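Local structure of SYE1 (Shewanella oneidensis, 4AWT) at residues Leu16-Arg27 with Arg48-Gly58. The protein binds flavin mononucleotide and probably catalyses NAD(P)H-dependent redox chemistry at CH-CH groups, as in the Old Yellow Enzyme family. The protein carries 1 engineered substitution. Sequence-based numbering, arbitrary orientation. Where two conformers were deposited one is given.
Sequences LKNRIVMPPLTR and RASAGLIVSEG. Engineered in segment 16-27: Leu25 (natural residue Met). With FMN (flavin mononucleotide), chain B; BOG (octyl beta-D-glucopyranoside), chain D.
Met22 reaches from strand 20-22 over Ile54 of strand 53-58 to the aliphatic part of Arg48. Its CG stands anti to the backbone N (chi1 178°) and the chain runs on extended, which carries SD to 3.7 Å from Arg48 CB; the guanidinium beyond is held by Phe325 O and other carbonyls. On the other sheet face, inside the barrel, Val21 CG1 lies 4.1 Å from Val55 CG2, while Val55 CG1 meets Pro24 CG at 3.5 Å in the modelled conformer. Between the strands, Met22 N donates to Leu53 O and Val55 N to Met22 O, as parallel neighbours of a TIM barrel. Before them, Asn18 closes an Asx turn through OD1 and Ile20 N, and its ND2 gives Ser50 O a bond (3.1 Å) near the amide plane. Replacing Asn18 by alanine removes both groups, which is likely to leave Ser50 O without this donor and the turn without its side-chain acceptor. In the modelled conformer Glu57 OE1 accepts from Arg27 N above the carboxylate plane, and OE2 is hydrogen-bonded to Tyr45 OH. Thr26 OG1 (2.7 Å) and Gly58 N (3.0 Å) both donate to flavin O4, a double grip likely to draw electron density toward that carbonyl.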
# COMPACT_ATOMS: atom_id res chain seq x y z
N LEU A 16 7.33 16.17 8.93
CA LEU A 16 6.73 16.28 7.62
C LEU A 16 6.10 17.65 7.42
O LEU A 16 5.62 18.27 8.35
CB LEU A 16 5.65 15.22 7.43
CG LEU A 16 6.09 13.77 7.74
CD1 LEU A 16 4.92 12.83 7.42
CD2 LEU A 16 7.37 13.37 6.99
N LYS A 17 6.06 18.10 6.17
CA LYS A 17 5.68 19.43 5.82
C LYS A 17 4.19 19.73 5.95
O LYS A 17 3.82 20.87 6.21
CB LYS A 17 6.08 19.66 4.34
CG LYS A 17 7.61 19.82 4.31
CD LYS A 17 8.16 20.57 3.17
CE LYS A 17 9.70 20.52 3.16
NZ LYS A 17 10.19 20.86 1.81
N ASN A 18 3.35 18.73 5.73
CA ASN A 18 1.92 18.89 5.74
C ASN A 18 1.30 17.51 5.99
O ASN A 18 2.02 16.53 6.18
CB ASN A 18 1.41 19.58 4.47
CG ASN A 18 1.75 18.77 3.23
OD1 ASN A 18 1.43 17.58 3.17
ND2 ASN A 18 2.34 19.41 2.24
N ARG A 19 -0.03 17.48 6.01
CA ARG A 19 -0.81 16.30 6.34
C ARG A 19 -1.24 15.51 5.12
O ARG A 19 -2.08 14.60 5.25
CB ARG A 19 -2.07 16.66 7.14
CG ARG A 19 -1.81 17.47 8.38
CD ARG A 19 -0.82 16.86 9.32
NE ARG A 19 -0.74 17.59 10.59
CZ ARG A 19 -1.53 17.40 11.61
NH1 ARG A 19 -2.52 16.53 11.57
NH2 ARG A 19 -1.36 18.11 12.72
N ILE A 20 -0.72 15.85 3.95
CA ILE A 20 -1.13 15.22 2.69
C ILE A 20 -0.19 14.05 2.38
O ILE A 20 1.03 14.20 2.38
CB ILE A 20 -1.11 16.26 1.56
CG1 ILE A 20 -2.13 17.35 1.86
CG2 ILE A 20 -1.31 15.59 0.21
CD1 ILE A 20 -1.94 18.59 1.01
N VAL A 21 -0.81 12.92 2.04
CA VAL A 21 -0.08 11.73 1.64
C VAL A 21 -0.37 11.42 0.17
O VAL A 21 -1.50 11.47 -0.30
CB VAL A 21 -0.50 10.54 2.53
CG1 VAL A 21 0.20 9.26 2.11
CG2 VAL A 21 -0.22 10.88 3.99
N MET A 22 0.70 11.06 -0.56
CA MET A 22 0.56 10.37 -1.82
C MET A 22 0.54 8.89 -1.49
O MET A 22 1.57 8.34 -1.07
CB MET A 22 1.71 10.69 -2.78
CG MET A 22 1.59 9.94 -4.09
SD MET A 22 3.00 10.33 -5.14
CE MET A 22 2.71 9.17 -6.48
N PRO A 23 -0.61 8.23 -1.55
CA PRO A 23 -0.70 6.83 -1.14
C PRO A 23 -0.12 5.97 -2.26
O PRO A 23 0.16 6.45 -3.35
CB PRO A 23 -2.22 6.64 -1.00
CG PRO A 23 -2.78 7.49 -2.12
CD PRO A 23 -1.87 8.72 -2.18
N PRO A 24 0.02 4.67 -1.97
CA PRO A 24 0.57 3.74 -2.96
C PRO A 24 -0.29 3.70 -4.21
O PRO A 24 -1.50 3.51 -4.15
CB PRO A 24 0.52 2.39 -2.25
CG PRO A 24 0.71 2.75 -0.84
CD PRO A 24 -0.19 3.98 -0.69
N LEU A 25 0.37 3.82 -5.39
CA LEU A 25 -0.33 3.79 -6.67
C LEU A 25 0.50 2.99 -7.66
O LEU A 25 1.43 3.51 -8.29
CB LEU A 25 -0.57 5.21 -7.21
CG LEU A 25 -1.42 6.11 -6.31
CD1 LEU A 25 -1.12 7.57 -6.61
CD2 LEU A 25 -2.91 5.79 -6.47
N THR A 26 0.17 1.73 -7.84
CA THR A 26 0.77 0.88 -8.87
C THR A 26 0.63 1.53 -10.22
O THR A 26 -0.49 1.82 -10.66
CB THR A 26 0.06 -0.48 -8.87
OG1 THR A 26 0.39 -1.23 -7.69
CG2 THR A 26 0.41 -1.35 -10.05
N ARG A 27 1.76 1.69 -10.90
CA ARG A 27 1.79 2.25 -12.25
C ARG A 27 2.34 1.26 -13.27
O ARG A 27 2.27 1.53 -14.49
CB ARG A 27 2.54 3.57 -12.32
CG ARG A 27 2.09 4.60 -11.30
CD ARG A 27 0.57 4.88 -11.31
NE ARG A 27 0.13 5.33 -12.64
CZ ARG A 27 0.30 6.56 -13.11
NH1 ARG A 27 0.74 7.52 -12.35
NH2 ARG A 27 -0.05 6.82 -14.38
N ARG A 48 5.92 14.93 -7.32
CA ARG A 48 4.83 14.87 -6.34
C ARG A 48 5.33 15.07 -4.92
O ARG A 48 4.58 14.89 -3.96
CB ARG A 48 4.06 13.56 -6.55
CG ARG A 48 3.28 13.62 -7.85
CD ARG A 48 2.88 12.28 -8.46
NE ARG A 48 2.12 12.48 -9.68
CZ ARG A 48 2.64 12.93 -10.80
NH1 ARG A 48 3.93 13.04 -10.95
NH2 ARG A 48 1.84 13.30 -11.81
N ALA A 49 6.58 15.50 -4.77
CA ALA A 49 7.25 15.57 -3.47
C ALA A 49 6.86 16.78 -2.66
O ALA A 49 7.43 16.97 -1.56
CB ALA A 49 8.75 15.44 -3.69
N SER A 50 5.86 17.57 -3.07
CA SER A 50 5.25 18.53 -2.18
C SER A 50 4.27 17.86 -1.22
O SER A 50 3.82 18.51 -0.28
CB SER A 50 4.60 19.69 -2.93
OG SER A 50 3.51 19.25 -3.68
N ALA A 51 3.94 16.58 -1.43
CA ALA A 51 3.25 15.82 -0.40
C ALA A 51 4.05 15.88 0.89
O ALA A 51 5.27 15.96 0.88
CB ALA A 51 3.12 14.38 -0.85
N GLY A 52 3.36 15.71 2.00
CA GLY A 52 4.05 15.52 3.27
C GLY A 52 4.77 14.17 3.34
O GLY A 52 5.86 14.06 3.89
N LEU A 53 4.13 13.14 2.81
CA LEU A 53 4.67 11.79 2.77
C LEU A 53 4.27 11.16 1.45
O LEU A 53 3.12 11.25 1.06
CB LEU A 53 4.07 10.95 3.92
CG LEU A 53 4.42 9.47 3.92
CD1 LEU A 53 5.88 9.22 4.21
CD2 LEU A 53 3.54 8.76 4.98
N ILE A 54 5.23 10.49 0.80
CA ILE A 54 4.96 9.60 -0.31
C ILE A 54 5.07 8.17 0.19
O ILE A 54 6.06 7.82 0.85
CB ILE A 54 5.93 9.83 -1.46
CG1 ILE A 54 5.71 11.23 -2.07
CG2 ILE A 54 5.79 8.74 -2.52
CD1 ILE A 54 6.73 11.61 -3.12
N VAL A 55 4.11 7.34 -0.17
CA VAL A 55 4.21 5.90 -0.01
C VAL A 55 4.33 5.33 -1.41
O VAL A 55 3.49 5.62 -2.26
CB VAL A 55 3.04 5.29 0.75
CG1 VAL A 55 3.39 3.84 1.09
CG2 VAL A 55 2.71 6.06 2.01
N SER A 56 5.37 4.56 -1.66
CA SER A 56 5.54 3.98 -2.97
C SER A 56 4.37 3.07 -3.32
O SER A 56 3.72 2.48 -2.48
CB SER A 56 6.82 3.15 -3.08
OG SER A 56 6.70 1.85 -2.52
N GLU A 57 4.18 2.90 -4.64
CA GLU A 57 3.43 1.79 -5.15
C GLU A 57 3.90 0.49 -4.51
O GLU A 57 5.06 0.34 -4.13
CB GLU A 57 3.56 1.71 -6.67
CG GLU A 57 5.00 1.46 -7.19
CD GLU A 57 5.13 2.10 -8.56
OE1 GLU A 57 4.55 1.59 -9.55
OE2 GLU A 57 5.85 3.12 -8.65
N GLY A 58 3.00 -0.49 -4.47
CA GLY A 58 3.40 -1.79 -3.93
C GLY A 58 4.62 -2.30 -4.67
O GLY A 58 4.73 -2.26 -5.89
N1 FMN B . -3.19 0.74 -2.97
C2 FMN B . -2.16 0.12 -2.40
O2 FMN B . -2.12 -0.11 -1.16
N3 FMN B . -1.09 -0.31 -3.18
C4 FMN B . -1.02 -0.11 -4.54
O4 FMN B . 0.03 -0.43 -5.15
C4A FMN B . -2.15 0.45 -5.14
N5 FMN B . -2.22 0.60 -6.52
C5A FMN B . -3.16 1.54 -7.03
C6 FMN B . -3.09 1.92 -8.35
C7 FMN B . -3.99 2.88 -8.89
C7M FMN B . -3.77 3.34 -10.31
C8 FMN B . -4.97 3.37 -8.08
C8M FMN B . -5.95 4.41 -8.57
C9 FMN B . -5.05 2.97 -6.74
C9A FMN B . -4.15 2.06 -6.19
N10 FMN B . -4.19 1.70 -4.83
C10 FMN B . -3.16 0.95 -4.29
C1' FMN B . -5.20 2.31 -3.96
C2' FMN B . -4.89 3.76 -3.58
O2' FMN B . -3.77 3.83 -2.71
C3' FMN B . -6.04 4.44 -2.86
O3' FMN B . -6.28 3.86 -1.58
C4' FMN B . -7.36 4.48 -3.64
O4' FMN B . -7.16 4.86 -4.99
C5' FMN B . -8.41 5.34 -2.96
O5' FMN B . -8.00 6.71 -2.87
P FMN B . -8.54 7.78 -3.95
O1P FMN B . -7.93 7.40 -5.28
O2P FMN B . -10.05 7.67 -3.97
O3P FMN B . -8.03 9.09 -3.42
C1 BOG D . -5.54 -2.72 -9.36
O1 BOG D . -6.20 -2.19 -10.47
C2 BOG D . -4.13 -2.22 -9.24
O2 BOG D . -3.33 -2.64 -10.32
C3 BOG D . -3.44 -2.71 -7.96
O3 BOG D . -2.22 -2.04 -7.77
C4 BOG D . -4.33 -2.34 -6.77
O4 BOG D . -3.76 -2.85 -5.61
C5 BOG D . -5.76 -2.84 -6.95
O5 BOG D . -6.23 -2.27 -8.15
C6 BOG D . -6.65 -2.43 -5.80
O6 BOG D . -7.90 -3.03 -6.05
C1' BOG D . -7.25 -2.99 -10.97
C2' BOG D . -7.86 -2.51 -12.28
C3' BOG D . -8.18 -1.04 -12.31
C4' BOG D . -9.12 -0.46 -13.36
C5' BOG D . -8.34 0.59 -14.15
C6' BOG D . -8.10 0.10 -15.58
C7' BOG D . -7.29 1.16 -16.36
C8' BOG D . -7.58 0.90 -17.84
O HOH W 1 7.38 16.34 4.14
O HOH W 2 2.47 5.95 -4.82
O HOH W 3 3.08 -1.70 -7.94